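Local coordinates for carbon dioxide concentrating mechanism protein (Gloeobacter violaceus, PDB 4JW0) that probably forms the pentameric vertices of the carboxysome shell, the polyhedral compartment that sequesters RuBisCO, at residues 22-28 with 39-45. Sequence-based numbering, arbitrary orientation.
Sequences VKFLLLQ and QYEVAAD
The carbonyl oxygen of A43 takes the amide of L25 in a nearly straight bond, N to O 2.8 Å with 175° at the hydrogen, and the CA of F24 also approaches this oxygen. The bond belongs to an antiparallel strand pair of the OB fold, in which strand 39-44 runs beside strand 24-30, itself paired on its other side with strand 2-11. L25 with A43 and L27 with E41 are the hydrogen-bonded pairs, each closed by two backbone N-H...O hydrogen bonds. Beyond them the D45 amide reaches K23 O, and a water spans K23 N and D45 O.

L25, L27 and A43 share one face of the sheet, where L27 packs on V55 and F57 of strand 54-59 and A43 on A76 and V78 of strand 76-81. L25 bears on D45: its CD1 lies 3.6 Å from D45 CB and 3.3 Å from D45 OD2, crossing at a slant a carboxylate already held by the backbone amides of V47, G48 and A49. With an alanine here, CG and both methyls are gone, and a gap would probably open beside this carboxylate, with D45 CB losing the leucine branch that packs on it. L27 CD1 rests on A43 CB at 3.7 Å.

The opposite face, with F24, L26, Y40 and V42, meets a second subunit of the pentamer. Y40 has CG between its backbone N and carbonyl carbon (chi1 78°), which carries the ring past L26 to the second subunit, where its OH hydrogen-bonds I30 O and I3 N of that chain. Along the way, L26 CD1 touches the ring at Y40 CD2, 3.5 Å away.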
ATOM      1  N   VAL A  22     -14.905  -4.509 -18.024  1.00 32.35           N
ATOM      2  CA  VAL A  22     -14.752  -4.648 -16.583  1.00 29.16           C
ATOM      3  C   VAL A  22     -15.927  -4.013 -15.846  1.00 26.52           C
ATOM      4  O   VAL A  22     -16.265  -2.860 -16.085  1.00 29.17           O
ATOM      5  CB  VAL A  22     -13.449  -3.993 -16.111  1.00 30.98           C
ATOM      6  CG1 VAL A  22     -13.282  -4.159 -14.609  1.00 29.92           C
ATOM      7  CG2 VAL A  22     -12.263  -4.583 -16.858  1.00 33.47           C
ATOM      8  N   LYS A  23     -16.550  -4.779 -14.956  1.00 24.51           N
ATOM      9  CA  LYS A  23     -17.608  -4.254 -14.111  1.00 26.13           C
ATOM     10  C   LYS A  23     -17.008  -3.701 -12.825  1.00 28.66           C
ATOM     11  O   LYS A  23     -16.209  -4.364 -12.162  1.00 24.71           O
ATOM     12  CB  LYS A  23     -18.630  -5.342 -13.792  1.00 28.98           C
ATOM     13  CG  LYS A  23     -19.850  -4.832 -13.045  1.00 44.11           C
ATOM     14  CD  LYS A  23     -20.866  -5.939 -12.812  1.00 58.43           C
ATOM     15  CE  LYS A  23     -22.055  -5.426 -12.009  1.00 51.50           C
ATOM     16  NZ  LYS A  23     -22.523  -4.111 -12.521  1.00 71.11           N
ATOM     17  N   PHE A  24     -17.392  -2.478 -12.480  1.00 24.05           N
ATOM     18  CA  PHE A  24     -16.860  -1.813 -11.296  1.00 23.24           C
ATOM     19  C   PHE A  24     -17.900  -1.801 -10.191  1.00 24.62           C
ATOM     20  O   PHE A  24     -18.979  -1.234 -10.360  1.00 28.35           O
ATOM     21  CB  PHE A  24     -16.465  -0.368 -11.617  1.00 20.82           C
ATOM     22  CG  PHE A  24     -15.440  -0.237 -12.711  1.00 24.24           C
ATOM     23  CD1 PHE A  24     -14.152  -0.728 -12.545  1.00 28.05           C
ATOM     24  CD2 PHE A  24     -15.757   0.406 -13.897  1.00 24.22           C
ATOM     25  CE1 PHE A  24     -13.209  -0.592 -13.545  1.00 31.95           C
ATOM     26  CE2 PHE A  24     -14.813   0.545 -14.899  1.00 30.55           C
ATOM     27  CZ  PHE A  24     -13.543   0.043 -14.725  1.00 27.25           C
ATOM     28  N   LEU A  25     -17.577  -2.417  -9.056  1.00 18.24           N
ATOM     29  CA  LEU A  25     -18.475  -2.399  -7.907  1.00 19.06           C
ATOM     30  C   LEU A  25     -17.975  -1.451  -6.833  1.00 23.09           C
ATOM     31  O   LEU A  25     -16.802  -1.462  -6.486  1.00 21.54           O
ATOM     32  CB  LEU A  25     -18.612  -3.793  -7.289  1.00 25.19           C
ATOM     33  CG  LEU A  25     -19.398  -4.851  -8.053  1.00 27.81           C
ATOM     34  CD1 LEU A  25     -19.496  -6.111  -7.207  1.00 24.50           C
ATOM     35  CD2 LEU A  25     -20.775  -4.344  -8.434  1.00 28.89           C
ATOM     36  N   LEU A  26     -18.883  -0.641  -6.305  1.00 21.95           N
ATOM     37  CA  LEU A  26     -18.597   0.172  -5.140  1.00 19.22           C
ATOM     38  C   LEU A  26     -18.768  -0.681  -3.889  1.00 23.40           C
ATOM     39  O   LEU A  26     -19.857  -1.176  -3.607  1.00 22.19           O
ATOM     40  CB  LEU A  26     -19.538   1.373  -5.093  1.00 23.73           C
ATOM     41  CG  LEU A  26     -19.479   2.225  -3.829  1.00 29.67           C
ATOM     42  CD1 LEU A  26     -18.159   2.967  -3.770  1.00 25.79           C
ATOM     43  CD2 LEU A  26     -20.652   3.187  -3.788  1.00 30.18           C
ATOM     44  N   LEU A  27     -17.679  -0.853  -3.148  1.00 20.40           N
ATOM     45  CA  LEU A  27     -17.677  -1.663  -1.939  1.00 20.51           C
ATOM     46  C   LEU A  27     -17.511  -0.787  -0.713  1.00 23.26           C
ATOM     47  O   LEU A  27     -16.638   0.082  -0.676  1.00 22.52           O
ATOM     48  CB  LEU A  27     -16.523  -2.672  -1.960  1.00 22.49           C
ATOM     49  CG  LEU A  27     -16.385  -3.622  -3.152  1.00 18.77           C
ATOM     50  CD1 LEU A  27     -15.209  -4.550  -2.923  1.00 20.89           C
ATOM     51  CD2 LEU A  27     -17.663  -4.420  -3.363  1.00 19.64           C
ATOM     52  N   GLN A  28     -18.336  -1.028   0.299  1.00 20.78           N
ATOM     53  CA  GLN A  28     -18.152  -0.387   1.592  1.00 21.19           C
ATOM     54  C   GLN A  28     -17.398  -1.318   2.528  1.00 15.87           C
ATOM     55  O   GLN A  28     -17.761  -2.482   2.679  1.00 20.30           O
ATOM     56  CB  GLN A  28     -19.501  -0.021   2.212  1.00 18.67           C
ATOM     57  CG  GLN A  28     -19.379   0.590   3.589  1.00 20.60           C
ATOM     58  CD  GLN A  28     -20.713   1.066   4.138  1.00 27.55           C
ATOM     59  OE1 GLN A  28     -21.770   0.560   3.764  1.00 26.90           O
ATOM     60  NE2 GLN A  28     -20.666   2.043   5.026  1.00 24.02           N
ATOM     61  N   GLN A  39     -15.288   4.039   5.012  1.00 25.84           N
ATOM     62  CA  GLN A  39     -14.368   3.784   3.903  1.00 22.02           C
ATOM     63  C   GLN A  39     -14.981   2.949   2.772  1.00 23.02           C
ATOM     64  O   GLN A  39     -15.833   2.100   3.002  1.00 21.41           O
ATOM     65  CB  GLN A  39     -13.119   3.079   4.429  1.00 26.15           C
ATOM     66  CG  GLN A  39     -12.189   3.973   5.238  1.00 37.25           C
ATOM     67  CD  GLN A  39     -12.762   4.371   6.589  1.00 53.64           C
ATOM     68  OE1 GLN A  39     -13.414   3.573   7.263  1.00 45.41           O
ATOM     69  NE2 GLN A  39     -12.513   5.615   6.994  1.00 55.00           N
ATOM     70  N   TYR A  40     -14.516   3.185   1.549  1.00 20.52           N
ATOM     71  CA  TYR A  40     -14.977   2.427   0.387  1.00 17.46           C
ATOM     72  C   TYR A  40     -13.812   2.087  -0.555  1.00 19.67           C
ATOM     73  O   TYR A  40     -12.722   2.662  -0.471  1.00 21.87           O
ATOM     74  CB  TYR A  40     -16.028   3.230  -0.386  1.00 19.69           C
ATOM     75  CG  TYR A  40     -15.414   4.316  -1.235  1.00 20.21           C
ATOM     76  CD1 TYR A  40     -15.164   5.579  -0.706  1.00 23.52           C
ATOM     77  CD2 TYR A  40     -15.057   4.073  -2.553  1.00 21.79           C
ATOM     78  CE1 TYR A  40     -14.586   6.570  -1.471  1.00 20.55           C
ATOM     79  CE2 TYR A  40     -14.478   5.062  -3.330  1.00 24.46           C
ATOM     80  CZ  TYR A  40     -14.242   6.309  -2.779  1.00 24.19           C
ATOM     81  OH  TYR A  40     -13.659   7.296  -3.538  1.00 23.55           O
ATOM     82  N   GLU A  41     -14.064   1.144  -1.450  1.00 17.54           N
ATOM     83  CA  GLU A  41     -13.140   0.815  -2.528  1.00 18.89           C
ATOM     84  C   GLU A  41     -13.981   0.454  -3.735  1.00 19.92           C
ATOM     85  O   GLU A  41     -15.049  -0.148  -3.589  1.00 22.72           O
ATOM     86  CB  GLU A  41     -12.252  -0.376  -2.145  1.00 20.42           C
ATOM     87  CG  GLU A  41     -11.124  -0.674  -3.145  1.00 23.09           C
ATOM     88  CD  GLU A  41      -9.899   0.224  -2.950  1.00 27.93           C
ATOM     89  OE1 GLU A  41      -9.703   0.741  -1.832  1.00 34.52           O
ATOM     90  OE2 GLU A  41      -9.122   0.413  -3.912  1.00 31.08           O
ATOM     91  N   VAL A  42     -13.529   0.840  -4.923  1.00 17.34           N
ATOM     92  CA  VAL A  42     -14.168   0.381  -6.153  1.00 19.15           C
ATOM     93  C   VAL A  42     -13.341  -0.773  -6.705  1.00 17.65           C
ATOM     94  O   VAL A  42     -12.138  -0.638  -6.933  1.00 20.62           O
ATOM     95  CB  VAL A  42     -14.299   1.502  -7.200  1.00 20.38           C
ATOM     96  CG1 VAL A  42     -14.976   0.979  -8.450  1.00 18.86           C
ATOM     97  CG2 VAL A  42     -15.085   2.675  -6.626  1.00 22.42           C
ATOM     98  N   ALA A  43     -13.986  -1.916  -6.898  1.00 19.30           N
ATOM     99  CA  ALA A  43     -13.288  -3.129  -7.278  1.00 18.89           C
ATOM    100  C   ALA A  43     -13.840  -3.730  -8.563  1.00 22.38           C
ATOM    101  O   ALA A  43     -15.036  -3.644  -8.847  1.00 21.85           O
ATOM    102  CB  ALA A  43     -13.362  -4.146  -6.147  1.00 20.06           C
ATOM    103  N   ALA A  44     -12.954  -4.333  -9.343  1.00 19.38           N
ATOM    104  CA  ALA A  44     -13.362  -5.109 -10.502  1.00 24.66           C
ATOM    105  C   ALA A  44     -14.048  -6.384 -10.028  1.00 22.35           C
ATOM    106  O   ALA A  44     -13.556  -7.067  -9.126  1.00 21.67           O
ATOM    107  CB  ALA A  44     -12.163  -5.446 -11.360  1.00 22.16           C
ATOM    108  N   ASP A  45     -15.181  -6.704 -10.643  1.00 21.30           N
ATOM    109  CA  ASP A  45     -15.954  -7.874 -10.246  1.00 19.76           C
ATOM    110  C   ASP A  45     -16.153  -8.842 -11.399  1.00 25.69           C
ATOM    111  O   ASP A  45     -16.987  -8.612 -12.280  1.00 22.84           O
ATOM    112  CB  ASP A  45     -17.322  -7.475  -9.699  1.00 21.72           C
ATOM    113  CG  ASP A  45     -18.146  -8.683  -9.262  1.00 28.83           C
ATOM    114  OD1 ASP A  45     -17.542  -9.714  -8.885  1.00 24.14           O
ATOM    115  OD2 ASP A  45     -19.395  -8.612  -9.300  1.00 26.78           O
TER
HETATM  116  O   HOH W   1     -15.575  -7.462 -14.423  1.00 31.76           O